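Local coordinates for chinitase A (Streptomyces coelicolor, PDB 3EBV), which is a putative family 18 chitinase, represented here by its glycosyl hydrolase domain, and probably cleaves internal bonds of chitin, at residues V78-G83 and Y111-V116. Numbering follows the deposited sequence. Where two conformers were deposited one is given.
Sequences VIISVG and YGFDGV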
ATOM      1  N   VAL A  78      -4.629   8.377  -7.464  1.00 14.57           N
ATOM      2  CA  VAL A  78      -3.219   8.639  -7.188  1.00 13.63           C
ATOM      3  C   VAL A  78      -3.142   9.213  -5.792  1.00 13.89           C
ATOM      4  O   VAL A  78      -3.780  10.233  -5.516  1.00 15.01           O
ATOM      5  CB  VAL A  78      -2.580   9.642  -8.213  1.00 14.34           C
ATOM      6  CG1 VAL A  78      -1.083   9.832  -7.950  1.00 14.93           C
ATOM      7  CG2 VAL A  78      -2.817   9.151  -9.648  1.00 15.01           C
ATOM      8  N   ILE A  79      -2.392   8.567  -4.910  1.00 12.56           N
ATOM      9  CA  ILE A  79      -2.324   8.993  -3.520  1.00 12.41           C
ATOM     10  C   ILE A  79      -0.881   9.271  -3.125  1.00 12.51           C
ATOM     11  O   ILE A  79       0.042   8.827  -3.815  1.00 12.56           O
ATOM     12  CB  ILE A  79      -2.972   7.908  -2.589  1.00 11.89           C
ATOM     13  CG1 ILE A  79      -2.175   6.588  -2.662  1.00 12.63           C
ATOM     14  CG2 ILE A  79      -4.455   7.726  -2.978  1.00 13.33           C
ATOM     15  CD1 ILE A  79      -2.825   5.444  -1.820  1.00 12.94           C
ATOM     16  N   ILE A  80      -0.683  10.042  -2.056  1.00 11.82           N
ATOM     17  CA  ILE A  80       0.657  10.314  -1.528  1.00 11.89           C
ATOM     18  C   ILE A  80       0.999   9.347  -0.402  1.00 12.30           C
ATOM     19  O   ILE A  80       0.235   9.243   0.565  1.00 12.31           O
ATOM     20  CB  ILE A  80       0.814  11.832  -1.107  1.00 12.68           C
ATOM     21  CG1 ILE A  80       2.218  12.149  -0.652  1.00 13.16           C
ATOM     22  CG2 ILE A  80      -0.240  12.242  -0.053  1.00 12.54           C
ATOM     23  CD1 ILE A  80       3.265  12.000  -1.769  1.00 14.48           C
ATOM     24  N   SER A  81       2.161   8.686  -0.498  1.00 12.19           N
ATOM     25  CA  SER A  81       2.587   7.785   0.582  1.00 12.04           C
ATOM     26  C   SER A  81       3.493   8.509   1.529  1.00 12.52           C
ATOM     27  O   SER A  81       4.438   9.196   1.097  1.00 12.91           O
ATOM     28  CB  SER A  81       3.275   6.534   0.018  1.00 12.86           C
ATOM     29  OG  SER A  81       3.614   5.640   1.059  1.00 12.29           O
ATOM     30  N   VAL A  82       3.247   8.353   2.826  1.00 11.81           N
ATOM     31  CA  VAL A  82       4.097   8.924   3.869  0.70 12.31           C
ATOM     32  C   VAL A  82       4.961   7.853   4.513  1.00 12.93           C
ATOM     33  O   VAL A  82       4.445   6.779   4.872  1.00 12.47           O
ATOM     34  CB  VAL A  82       3.234   9.602   4.959  0.70 12.03           C
ATOM     35  CG1 VAL A  82       4.120  10.223   6.020  0.70 15.01           C
ATOM     36  CG2 VAL A  82       2.313  10.653   4.312  0.70 13.56           C
ATOM     37  N   GLY A  83       6.253   8.107   4.666  1.00 13.48           N
ATOM     38  CA  GLY A  83       7.115   7.174   5.383  1.00 14.98           C
ATOM     39  C   GLY A  83       8.163   6.584   4.493  1.00 17.23           C
ATOM     40  O   GLY A  83       9.032   7.302   3.978  1.00 17.04           O
ATOM     41  N   TYR A 111      -1.426  19.025  -5.367  1.00 20.64           N
ATOM     42  CA  TYR A 111      -1.104  18.154  -6.509  1.00 20.64           C
ATOM     43  C   TYR A 111      -2.281  17.410  -7.059  1.00 20.18           C
ATOM     44  O   TYR A 111      -2.144  16.730  -8.076  1.00 21.55           O
ATOM     45  CB  TYR A 111       0.036  17.172  -6.143  1.00 21.51           C
ATOM     46  CG  TYR A 111       1.290  17.904  -5.790  1.00 21.73           C
ATOM     47  CD1 TYR A 111       2.172  18.346  -6.801  1.00 20.32           C
ATOM     48  CD2 TYR A 111       1.571  18.247  -4.478  1.00 20.91           C
ATOM     49  CE1 TYR A 111       3.304  19.058  -6.483  1.00 21.95           C
ATOM     50  CE2 TYR A 111       2.709  18.966  -4.146  1.00 22.47           C
ATOM     51  CZ  TYR A 111       3.573  19.386  -5.166  1.00 24.12           C
ATOM     52  OH  TYR A 111       4.697  20.103  -4.801  1.00 26.67           O
ATOM     53  N   GLY A 112      -3.438  17.512  -6.399  1.00 19.75           N
ATOM     54  CA  GLY A 112      -4.634  16.810  -6.796  1.00 19.30           C
ATOM     55  C   GLY A 112      -4.699  15.336  -6.383  1.00 18.80           C
ATOM     56  O   GLY A 112      -5.424  14.564  -7.000  1.00 19.78           O
ATOM     57  N   PHE A 113      -3.998  14.965  -5.315  1.00 17.99           N
ATOM     58  CA  PHE A 113      -4.034  13.559  -4.894  1.00 16.95           C
ATOM     59  C   PHE A 113      -5.385  13.174  -4.305  1.00 17.14           C
ATOM     60  O   PHE A 113      -6.061  14.007  -3.663  1.00 17.41           O
ATOM     61  CB  PHE A 113      -2.948  13.293  -3.864  1.00 15.71           C
ATOM     62  CG  PHE A 113      -1.527  13.466  -4.388  1.00 16.36           C
ATOM     63  CD1 PHE A 113      -1.149  12.962  -5.639  1.00 20.02           C
ATOM     64  CD2 PHE A 113      -0.578  14.135  -3.616  1.00 16.10           C
ATOM     65  CE1 PHE A 113       0.183  13.139  -6.100  1.00 19.54           C
ATOM     66  CE2 PHE A 113       0.746  14.312  -4.038  1.00 16.05           C
ATOM     67  CZ  PHE A 113       1.132  13.785  -5.285  1.00 17.36           C
ATOM     68  N   ASP A 114      -5.774  11.908  -4.515  1.00 15.00           N
ATOM     69  CA  ASP A 114      -7.040  11.380  -4.023  1.00 15.00           C
ATOM     70  C   ASP A 114      -7.041  10.989  -2.547  1.00 13.70           C
ATOM     71  O   ASP A 114      -8.105  10.667  -2.002  1.00 15.21           O
ATOM     72  CB  ASP A 114      -7.472  10.184  -4.869  1.00 15.32           C
ATOM     73  CG  ASP A 114      -7.663  10.567  -6.304  1.00 15.53           C
ATOM     74  OD1 ASP A 114      -8.625  11.355  -6.552  1.00 18.31           O
ATOM     75  OD2 ASP A 114      -6.853  10.159  -7.162  1.00 16.23           O
ATOM     76  N   GLY A 115      -5.874  11.007  -1.911  1.00 14.17           N
ATOM     77  CA  GLY A 115      -5.778  10.518  -0.534  1.00 12.85           C
ATOM     78  C   GLY A 115      -4.352  10.196  -0.184  1.00 14.23           C
ATOM     79  O   GLY A 115      -3.398  10.729  -0.798  1.00 12.91           O
ATOM     80  N   VAL A 116      -4.207   9.297   0.809  1.00 12.54           N
ATOM     81  CA  VAL A 116      -2.940   9.114   1.475  1.00 11.95           C
ATOM     82  C   VAL A 116      -2.733   7.611   1.717  1.00 11.57           C
ATOM     83  O   VAL A 116      -3.713   6.849   1.925  1.00 11.48           O
ATOM     84  CB  VAL A 116      -2.873   9.884   2.836  1.00 12.66           C
ATOM     85  CG1 VAL A 116      -3.948   9.377   3.847  1.00 13.52           C
ATOM     86  CG2 VAL A 116      -1.472   9.852   3.424  1.00 12.75           C
TER
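The F113 ring lies between I80 and V78, CD2 3.7 Å from I80 CB and CD1 3.9 Å from V78 CG1, on the outer, helix-facing layer of a TIM barrel. Here strands 77-84 and 115-120 run parallel, joined through helix 94-111 as one beta-alpha-beta unit. F113 CG stands anti to its own carbonyl carbon (chi1 -64°), which lays the ring across the strand with one face over I80 N, while Y111 CB sits over the opposite face, offset toward the rim. V107 and M108 of helix 94-111 also touch the ring. An alanine in place of F113 would probably open a gap between I80, V78 and that helix, leaving both aliphatic side chains without their aromatic neighbour. Further along the same face, V116 CG2 meets V82 CG2 at 4.0 Å. On the other face, toward the barrel interior, I79 sets CB 3.4 Å from G115 O, and CG2 rests against the G115 backbone, 3.7 Å from its N. Backbone pairing begins with D114 N donating to V78 O, just before strand 115-120, then I80 N to G115 O, followed by a CA-H...O contact from V116 CA to I80 O. At the polar edge the D114 carboxylate folds back beside the strand start, and Q72 also binds its OD2. That oxygen accepts the V78 N-H through its anti lone pair, 2.9 Å from N and nearly straight at 166°.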